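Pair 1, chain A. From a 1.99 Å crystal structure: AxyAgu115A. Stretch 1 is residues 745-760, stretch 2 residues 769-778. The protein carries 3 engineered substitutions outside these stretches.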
# COMPACT_ATOMS: atom_id res chain seq x y z
N PHE A 745 -22.97 0.53 27.74
CA PHE A 745 -23.70 1.43 28.65
C PHE A 745 -23.02 1.45 30.00
O PHE A 745 -22.73 0.39 30.57
CB PHE A 745 -25.17 1.02 28.83
CG PHE A 745 -25.88 0.77 27.55
CD1 PHE A 745 -26.13 1.82 26.67
CD2 PHE A 745 -26.29 -0.51 27.19
CE1 PHE A 745 -26.78 1.60 25.46
CE2 PHE A 745 -26.94 -0.73 25.98
CZ PHE A 745 -27.17 0.33 25.12
N VAL A 746 -22.79 2.65 30.53
CA VAL A 746 -22.25 2.83 31.88
C VAL A 746 -23.31 3.50 32.74
O VAL A 746 -23.80 4.59 32.42
CB VAL A 746 -20.96 3.67 31.84
CG1 VAL A 746 -20.55 4.08 33.25
CG2 VAL A 746 -19.84 2.86 31.19
N ASP A 747 -23.66 2.86 33.85
CA ASP A 747 -24.57 3.48 34.81
C ASP A 747 -23.75 4.38 35.72
O ASP A 747 -23.08 3.91 36.63
CB ASP A 747 -25.32 2.43 35.61
CG ASP A 747 -26.38 3.04 36.52
OD1 ASP A 747 -26.63 4.27 36.41
OD2 ASP A 747 -26.96 2.28 37.32
N ARG A 748 -23.81 5.69 35.48
CA ARG A 748 -23.05 6.66 36.24
C ARG A 748 -23.67 6.98 37.59
O ARG A 748 -23.03 7.64 38.41
CB ARG A 748 -22.88 7.95 35.40
CG ARG A 748 -22.06 7.68 34.13
CD ARG A 748 -21.74 8.99 33.40
NE ARG A 748 -20.81 8.82 32.28
CZ ARG A 748 -19.49 8.90 32.36
NH1 ARG A 748 -18.90 9.11 33.54
NH2 ARG A 748 -18.74 8.75 31.27
N ASP A 749 -24.87 6.49 37.86
CA ASP A 749 -25.57 6.80 39.11
C ASP A 749 -24.85 6.14 40.29
O ASP A 749 -24.94 4.92 40.47
CB ASP A 749 -27.02 6.34 39.01
CG ASP A 749 -27.90 6.83 40.20
OD1 ASP A 749 -27.64 7.92 40.78
OD2 ASP A 749 -28.87 6.12 40.55
N GLY A 750 -24.19 6.94 41.13
CA GLY A 750 -23.50 6.37 42.29
C GLY A 750 -22.13 5.79 41.99
O GLY A 750 -21.51 5.18 42.86
N LEU A 751 -21.64 5.98 40.78
CA LEU A 751 -20.33 5.50 40.37
C LEU A 751 -19.23 6.43 40.86
O LEU A 751 -19.32 7.66 40.71
CB LEU A 751 -20.29 5.40 38.85
CG LEU A 751 -19.17 4.69 38.10
CD1 LEU A 751 -19.23 3.22 38.45
CD2 LEU A 751 -19.40 4.89 36.62
N ALA A 752 -18.16 5.84 41.41
CA ALA A 752 -17.02 6.61 41.92
C ALA A 752 -16.37 7.43 40.81
O ALA A 752 -16.59 7.20 39.61
CB ALA A 752 -15.98 5.67 42.55
N ASP A 753 -15.55 8.40 41.22
CA ASP A 753 -14.95 9.31 40.27
C ASP A 753 -14.11 8.59 39.22
O ASP A 753 -14.09 9.01 38.07
CB ASP A 753 -14.10 10.34 41.00
CG ASP A 753 -14.93 11.43 41.68
OD1 ASP A 753 -14.37 12.17 42.52
OD2 ASP A 753 -16.14 11.56 41.36
N GLN A 754 -13.43 7.51 39.59
CA GLN A 754 -12.73 6.68 38.61
C GLN A 754 -13.06 5.22 38.83
O GLN A 754 -13.03 4.74 39.97
CB GLN A 754 -11.23 6.93 38.66
CG GLN A 754 -10.87 8.25 38.01
CD GLN A 754 -9.43 8.64 38.21
OE1 GLN A 754 -8.57 7.79 38.44
NE2 GLN A 754 -9.15 9.94 38.12
N ALA A 755 -13.40 4.52 37.75
CA ALA A 755 -13.71 3.11 37.85
C ALA A 755 -13.22 2.44 36.58
O ALA A 755 -12.98 3.09 35.56
CB ALA A 755 -15.21 2.88 38.04
N GLU A 756 -13.04 1.12 36.63
CA GLU A 756 -12.66 0.42 35.42
C GLU A 756 -13.37 -0.92 35.36
O GLU A 756 -13.35 -1.68 36.34
CB GLU A 756 -11.15 0.24 35.36
CG GLU A 756 -10.67 -0.47 34.10
CD GLU A 756 -9.18 -0.70 34.12
OE1 GLU A 756 -8.45 0.30 33.92
OE2 GLU A 756 -8.74 -1.85 34.36
N GLY A 757 -14.02 -1.21 34.24
CA GLY A 757 -14.70 -2.47 34.05
C GLY A 757 -14.12 -3.21 32.85
O GLY A 757 -13.33 -2.66 32.06
N ARG A 758 -14.54 -4.46 32.69
CA ARG A 758 -14.07 -5.23 31.54
C ARG A 758 -15.22 -5.96 30.88
O ARG A 758 -16.07 -6.55 31.56
CB ARG A 758 -12.98 -6.23 31.95
CG ARG A 758 -11.68 -5.57 32.41
CD ARG A 758 -10.77 -6.55 33.14
NE ARG A 758 -9.53 -6.75 32.40
CZ ARG A 758 -8.48 -5.93 32.46
NH1 ARG A 758 -8.51 -4.85 33.24
NH2 ARG A 758 -7.40 -6.20 31.72
N ILE A 759 -15.23 -5.92 29.55
CA ILE A 759 -16.16 -6.67 28.73
C ILE A 759 -15.41 -7.85 28.14
O ILE A 759 -14.30 -7.69 27.60
CB ILE A 759 -16.74 -5.77 27.61
CG1 ILE A 759 -17.41 -4.52 28.18
CG2 ILE A 759 -17.66 -6.59 26.66
CD1 ILE A 759 -17.58 -3.43 27.12
N THR A 760 -16.00 -9.03 28.20
CA THR A 760 -15.41 -10.22 27.60
C THR A 760 -16.22 -10.65 26.39
O THR A 760 -17.44 -10.83 26.49
CB THR A 760 -15.31 -11.34 28.62
OG1 THR A 760 -14.27 -11.02 29.56
CG2 THR A 760 -14.98 -12.67 27.91
N THR A 769 -10.82 -9.19 25.40
CA THR A 769 -11.22 -8.40 26.56
C THR A 769 -11.20 -6.92 26.18
O THR A 769 -10.23 -6.44 25.57
CB THR A 769 -10.27 -8.72 27.71
OG1 THR A 769 -10.32 -10.14 27.89
CG2 THR A 769 -10.67 -8.04 28.99
N ILE A 770 -12.29 -6.22 26.46
CA ILE A 770 -12.37 -4.79 26.20
C ILE A 770 -12.33 -4.08 27.54
O ILE A 770 -13.17 -4.34 28.43
CB ILE A 770 -13.64 -4.44 25.41
CG1 ILE A 770 -13.62 -5.15 24.07
CG2 ILE A 770 -13.81 -2.92 25.27
CD1 ILE A 770 -14.79 -4.78 23.20
N VAL A 771 -11.31 -3.24 27.75
CA VAL A 771 -11.15 -2.56 29.03
C VAL A 771 -11.84 -1.22 28.96
O VAL A 771 -11.61 -0.45 28.02
CB VAL A 771 -9.67 -2.40 29.42
CG1 VAL A 771 -9.59 -1.68 30.80
CG2 VAL A 771 -9.01 -3.78 29.49
N VAL A 772 -12.70 -0.94 29.94
CA VAL A 772 -13.54 0.25 29.89
C VAL A 772 -13.25 1.10 31.13
O VAL A 772 -13.89 0.93 32.17
CB VAL A 772 -15.03 -0.13 29.79
CG1 VAL A 772 -15.93 1.13 29.62
CG2 VAL A 772 -15.25 -1.12 28.62
N PRO A 773 -12.31 2.03 31.05
CA PRO A 773 -12.09 2.97 32.16
C PRO A 773 -13.08 4.13 32.08
O PRO A 773 -13.47 4.57 31.00
CB PRO A 773 -10.65 3.43 31.94
CG PRO A 773 -10.51 3.42 30.42
CD PRO A 773 -11.37 2.27 29.92
N VAL A 774 -13.48 4.63 33.24
CA VAL A 774 -14.54 5.62 33.32
C VAL A 774 -14.07 6.77 34.20
O VAL A 774 -13.50 6.54 35.27
CB VAL A 774 -15.85 5.02 33.89
CG1 VAL A 774 -16.91 6.12 34.03
CG2 VAL A 774 -16.36 3.91 32.98
N VAL A 775 -14.33 8.00 33.78
CA VAL A 775 -14.20 9.18 34.63
C VAL A 775 -15.61 9.70 34.91
O VAL A 775 -16.41 9.92 33.99
CB VAL A 775 -13.32 10.26 33.97
CG1 VAL A 775 -13.46 11.59 34.70
CG2 VAL A 775 -11.84 9.80 33.93
N ASN A 776 -15.95 9.85 36.19
CA ASN A 776 -17.28 10.29 36.57
C ASN A 776 -17.23 11.57 37.41
O ASN A 776 -18.26 11.99 37.95
CB ASN A 776 -17.99 9.16 37.33
CG ASN A 776 -19.50 9.26 37.25
OD1 ASN A 776 -20.07 9.56 36.21
ND2 ASN A 776 -20.15 9.02 38.38
N ASN A 777 -16.04 12.10 37.63
CA ASN A 777 -15.81 13.42 38.16
C ASN A 777 -16.27 14.43 37.12
O ASN A 777 -15.74 14.44 36.01
CB ASN A 777 -14.32 13.57 38.42
CG ASN A 777 -13.99 14.71 39.32
OD1 ASN A 777 -14.79 15.63 39.48
ND2 ASN A 777 -12.79 14.67 39.91
N ASP A 778 -17.24 15.27 37.43
CA ASP A 778 -17.63 16.21 36.39
C ASP A 778 -16.92 17.56 36.48
O ASP A 778 -17.10 18.41 35.60
CB ASP A 778 -19.15 16.41 36.37
CG ASP A 778 -19.73 16.27 34.95
OD1 ASP A 778 -20.74 15.55 34.78
OD2 ASP A 778 -19.16 16.87 34.01
O HOH W 1 -10.94 12.43 38.92
O HOH W 2 -11.54 -11.24 29.78

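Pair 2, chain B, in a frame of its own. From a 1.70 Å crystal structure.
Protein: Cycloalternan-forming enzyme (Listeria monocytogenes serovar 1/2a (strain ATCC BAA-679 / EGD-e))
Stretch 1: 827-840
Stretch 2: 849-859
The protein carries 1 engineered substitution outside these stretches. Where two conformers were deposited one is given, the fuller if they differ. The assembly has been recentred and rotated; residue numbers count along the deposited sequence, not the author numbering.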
# COMPACT_ATOMS: atom_id res chain seq x y z
N THR B 827 18.61 1.24 -21.01
CA THR B 827 19.73 0.57 -20.34
C THR B 827 19.19 -0.56 -19.48
O THR B 827 18.10 -0.43 -18.94
CB THR B 827 20.53 1.58 -19.49
OG1 THR B 827 21.02 2.64 -20.33
CG2 THR B 827 21.73 0.94 -18.78
N PHE B 828 19.91 -1.68 -19.40
CA PHE B 828 19.53 -2.75 -18.48
C PHE B 828 20.69 -3.04 -17.55
O PHE B 828 21.75 -3.48 -18.01
CB PHE B 828 19.11 -4.03 -19.22
CG PHE B 828 17.89 -3.85 -20.08
CD1 PHE B 828 18.01 -3.35 -21.37
CD2 PHE B 828 16.62 -4.18 -19.58
CE1 PHE B 828 16.88 -3.16 -22.16
CE2 PHE B 828 15.49 -4.01 -20.38
CZ PHE B 828 15.62 -3.48 -21.66
N ARG B 829 20.47 -2.77 -16.27
CA ARG B 829 21.44 -3.08 -15.22
C ARG B 829 21.24 -4.54 -14.81
O ARG B 829 20.12 -4.95 -14.51
CB ARG B 829 21.21 -2.13 -14.03
CG ARG B 829 22.12 -2.32 -12.82
CD ARG B 829 23.57 -1.92 -13.07
NE ARG B 829 23.78 -0.47 -13.20
CZ ARG B 829 23.88 0.39 -12.19
NH1 ARG B 829 24.14 1.67 -12.46
NH2 ARG B 829 23.74 -0.03 -10.93
N VAL B 830 22.34 -5.31 -14.81
CA VAL B 830 22.29 -6.76 -14.64
C VAL B 830 23.26 -7.17 -13.54
O VAL B 830 24.44 -6.79 -13.59
CB VAL B 830 22.66 -7.49 -15.96
CG1 VAL B 830 22.71 -9.00 -15.77
CG2 VAL B 830 21.64 -7.14 -17.06
N TYR B 831 22.76 -7.93 -12.57
CA TYR B 831 23.58 -8.53 -11.52
C TYR B 831 23.56 -10.04 -11.75
O TYR B 831 22.68 -10.73 -11.22
CB TYR B 831 23.04 -8.12 -10.12
CG TYR B 831 23.14 -6.63 -9.92
CD1 TYR B 831 24.33 -6.04 -9.48
CD2 TYR B 831 22.07 -5.80 -10.23
CE1 TYR B 831 24.44 -4.66 -9.32
CE2 TYR B 831 22.16 -4.42 -10.07
CZ TYR B 831 23.36 -3.86 -9.63
OH TYR B 831 23.47 -2.51 -9.48
N PRO B 832 24.52 -10.56 -12.55
CA PRO B 832 24.43 -11.97 -12.96
C PRO B 832 24.49 -12.93 -11.78
O PRO B 832 25.35 -12.79 -10.90
CB PRO B 832 25.66 -12.17 -13.86
CG PRO B 832 26.12 -10.81 -14.25
CD PRO B 832 25.73 -9.91 -13.10
N SER B 833 23.57 -13.89 -11.79
CA SER B 833 23.51 -14.96 -10.79
C SER B 833 22.69 -16.09 -11.37
O SER B 833 21.47 -15.99 -11.44
CB SER B 833 22.86 -14.48 -9.50
OG SER B 833 22.88 -15.56 -8.57
N GLY B 834 23.36 -17.15 -11.82
CA GLY B 834 22.69 -18.25 -12.51
C GLY B 834 21.90 -17.75 -13.71
O GLY B 834 22.32 -16.81 -14.40
N ASP B 835 20.75 -18.38 -13.95
CA ASP B 835 19.89 -18.02 -15.09
C ASP B 835 18.76 -17.18 -14.58
O ASP B 835 18.03 -17.59 -13.69
CB ASP B 835 19.33 -19.27 -15.79
CG ASP B 835 20.39 -20.03 -16.55
OD1 ASP B 835 21.49 -19.49 -16.80
OD2 ASP B 835 20.11 -21.19 -16.95
N SER B 836 18.65 -15.98 -15.12
CA SER B 836 17.54 -15.11 -14.77
C SER B 836 16.85 -14.56 -16.00
O SER B 836 17.42 -14.53 -17.10
CB SER B 836 17.97 -14.03 -13.76
OG SER B 836 19.08 -13.29 -14.21
N GLU B 837 15.59 -14.20 -15.82
CA GLU B 837 14.78 -13.73 -16.93
C GLU B 837 13.93 -12.57 -16.45
O GLU B 837 13.61 -12.48 -15.26
CB GLU B 837 13.93 -14.85 -17.54
CG GLU B 837 12.84 -15.41 -16.64
CD GLU B 837 12.20 -16.70 -17.15
OE1 GLU B 837 12.16 -16.95 -18.38
OE2 GLU B 837 11.72 -17.49 -16.29
N TYR B 838 13.58 -11.70 -17.38
CA TYR B 838 12.77 -10.54 -17.05
C TYR B 838 11.93 -10.16 -18.24
O TYR B 838 12.42 -10.15 -19.37
CB TYR B 838 13.70 -9.40 -16.67
CG TYR B 838 13.01 -8.09 -16.32
CD1 TYR B 838 12.39 -7.92 -15.08
CD2 TYR B 838 13.04 -7.01 -17.21
CE1 TYR B 838 11.80 -6.70 -14.73
CE2 TYR B 838 12.45 -5.79 -16.87
CZ TYR B 838 11.82 -5.65 -15.64
OH TYR B 838 11.26 -4.44 -15.28
N SER B 839 10.66 -9.85 -17.99
CA SER B 839 9.75 -9.38 -19.03
C SER B 839 9.58 -7.88 -18.86
O SER B 839 8.93 -7.43 -17.91
CB SER B 839 8.39 -10.08 -18.89
OG SER B 839 7.66 -10.02 -20.10
N PHE B 840 10.19 -7.11 -19.77
CA PHE B 840 10.12 -5.66 -19.74
C PHE B 840 8.88 -5.14 -20.50
O PHE B 840 8.66 -5.50 -21.65
CB PHE B 840 11.41 -5.09 -20.35
CG PHE B 840 11.39 -3.62 -20.60
CD1 PHE B 840 11.05 -2.71 -19.59
CD2 PHE B 840 11.73 -3.13 -21.87
CE1 PHE B 840 11.03 -1.34 -19.84
CE2 PHE B 840 11.73 -1.76 -22.12
CZ PHE B 840 11.36 -0.87 -21.11
N MET B 849 5.89 -6.57 -24.69
CA MET B 849 6.73 -7.22 -23.68
C MET B 849 8.05 -7.65 -24.32
O MET B 849 8.04 -8.31 -25.35
CB MET B 849 6.04 -8.43 -23.02
CG MET B 849 4.73 -8.14 -22.28
SD MET B 849 4.73 -6.75 -21.13
CE MET B 849 5.77 -7.38 -19.81
N ARG B 850 9.17 -7.26 -23.72
CA ARG B 850 10.48 -7.65 -24.22
C ARG B 850 11.07 -8.62 -23.21
O ARG B 850 11.33 -8.25 -22.06
CB ARG B 850 11.41 -6.44 -24.38
CG ARG B 850 10.81 -5.21 -25.05
CD ARG B 850 10.62 -5.43 -26.54
NE ARG B 850 10.29 -4.17 -27.19
CZ ARG B 850 9.99 -4.04 -28.48
NH1 ARG B 850 9.99 -5.10 -29.28
NH2 ARG B 850 9.69 -2.85 -28.97
N ASP B 851 11.26 -9.87 -23.65
CA ASP B 851 11.74 -10.93 -22.77
C ASP B 851 13.26 -11.02 -22.85
O ASP B 851 13.81 -11.40 -23.90
CB ASP B 851 11.09 -12.28 -23.10
CG ASP B 851 9.57 -12.28 -22.92
OD1 ASP B 851 9.00 -11.57 -22.04
OD2 ASP B 851 8.92 -13.03 -23.69
N ILE B 852 13.92 -10.66 -21.75
CA ILE B 852 15.38 -10.63 -21.66
C ILE B 852 15.79 -11.78 -20.75
O ILE B 852 15.17 -12.00 -19.71
CB ILE B 852 15.93 -9.35 -20.95
CG1 ILE B 852 15.04 -8.11 -21.16
CG2 ILE B 852 17.42 -9.12 -21.27
CD1 ILE B 852 15.12 -7.46 -22.52
N SER B 853 16.84 -12.51 -21.14
CA SER B 853 17.37 -13.53 -20.25
C SER B 853 18.88 -13.45 -20.16
O SER B 853 19.56 -13.07 -21.13
CB SER B 853 16.90 -14.93 -20.66
OG SER B 853 17.45 -15.32 -21.90
N VAL B 854 19.39 -13.78 -18.98
CA VAL B 854 20.82 -13.68 -18.67
C VAL B 854 21.24 -15.05 -18.17
O VAL B 854 20.53 -15.66 -17.37
CB VAL B 854 21.13 -12.59 -17.61
CG1 VAL B 854 22.61 -12.61 -17.20
CG2 VAL B 854 20.73 -11.21 -18.14
N SER B 855 22.37 -15.53 -18.69
CA SER B 855 22.96 -16.78 -18.21
C SER B 855 24.37 -16.53 -17.71
O SER B 855 25.34 -16.39 -18.49
CB SER B 855 22.93 -17.86 -19.30
OG SER B 855 23.44 -19.09 -18.77
N GLU B 856 24.48 -16.47 -16.38
CA GLU B 856 25.74 -16.27 -15.70
C GLU B 856 26.53 -17.56 -15.69
O GLU B 856 26.02 -18.61 -15.28
CB GLU B 856 25.48 -15.74 -14.28
CG GLU B 856 26.72 -15.61 -13.41
CD GLU B 856 27.03 -16.88 -12.65
OE1 GLU B 856 26.16 -17.32 -11.86
OE2 GLU B 856 28.13 -17.43 -12.84
N ASP B 857 27.77 -17.48 -16.17
CA ASP B 857 28.66 -18.65 -16.25
C ASP B 857 30.08 -18.23 -15.88
O ASP B 857 31.04 -18.52 -16.60
CB ASP B 857 28.59 -19.28 -17.66
CG ASP B 857 29.28 -20.65 -17.76
OD1 ASP B 857 29.63 -21.27 -16.72
OD2 ASP B 857 29.50 -21.12 -18.90
N PHE B 858 30.22 -17.55 -14.73
CA PHE B 858 31.53 -17.09 -14.23
C PHE B 858 32.55 -18.22 -14.09
O PHE B 858 33.76 -18.02 -14.28
CB PHE B 858 31.38 -16.36 -12.89
CG PHE B 858 30.75 -15.00 -12.98
CD1 PHE B 858 31.09 -14.11 -14.00
CD2 PHE B 858 29.83 -14.59 -12.00
CE1 PHE B 858 30.50 -12.85 -14.07
CE2 PHE B 858 29.24 -13.34 -12.06
CZ PHE B 858 29.59 -12.46 -13.09
N ALA B 859 32.06 -19.42 -13.79
CA ALA B 859 32.91 -20.60 -13.66
C ALA B 859 33.70 -20.85 -14.96
O ALA B 859 34.81 -21.39 -14.92
CB ALA B 859 32.07 -21.81 -13.29
O HOH W 3 23.72 -20.13 -15.21

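Pair 1 and pair 2 share one scaffold: two antiparallel strands, at 157° in pair 1 and 163° in pair 2; the first ladder strand is preceded by a loop that follows an earlier strand. Fourteen central residues superpose to 0.9 Å. In both, hydrogen-bonded pairs alternate with non-hydrogen-bonded ones, and the register is the same in both although many side chains differ.

The inward-facing positions lie on the face carrying Val A774 and Val B854, which match each other. Each of these valines is in the t rotamer and gives up 97 Å² to the opposite stretch. The backbone pairing around them is equivalent: Val A774 N donates to Ala A755 O at 2.8 Å, and Val B854 N to Ser B836 O at 2.8 Å. Both valines also receive a residue from the earlier strand, Val A746 CG2 reaching Val A774 CG2 at 4.1 Å and Val B830 CG1 reaching Val B854 CG2 at 3.8 Å. Pair 1 adds Leu A751, whose CD2 lies 3.8 Å from Val A774 CG1. Across the ladder, Ala A755 matches Ser B836; the serine keeps the residue small, and its OG is hydrogen-bonded elsewhere in the structure.

One step along, Gly A757 pairs with Val A772, and the matched positions are Tyr B838 and Ile B852. Gly A757 puts no side chain over Val A772, whose CG2 is met from the neighbouring pair by Ile A759 CD1 at 3.6 Å. Tyr B838, with chi1 t, brings its side chain no closer than 4.3 Å to any atom of the other stretch, its nearest approach being from Tyr B838 CB to Ile B852 O. Ile B852 is larger than its match Val A772, and Ile B852 CD1 lies 4.1 Å from Phe B828 CE2.

At the next pair, Ile A759 and Ile A770 pack CB to CB at 4.0 Å. Their matches, Phe B840 and Arg B850, substitute a ring against an aliphatic stem: Phe B840 CD2 lies 3.9 Å from Arg B850 CG, while the end of the arginine leads away.

At the entrance of the ladder the chemistry changes too. Asn A776 and Glu B856 match, and both point toward the other stretch and hydrogen-bond to its loop. Asn A776 ND2 donates to Leu A751 O at 2.8 Å, and its OD1 accepts from Arg A748 NH1 at 2.9 Å; that same NH1 also reaches Val A775 O at 2.7 Å. The Glu B856 carboxylate instead accepts from Gly B834 N, OE1 to N 2.8 Å, and Glu B856 CB packs on Pro B832 CB at 3.6 Å. The two pairs keep the ladder and its valine, and fasten the loop with an amide in one and a carboxylate in the other.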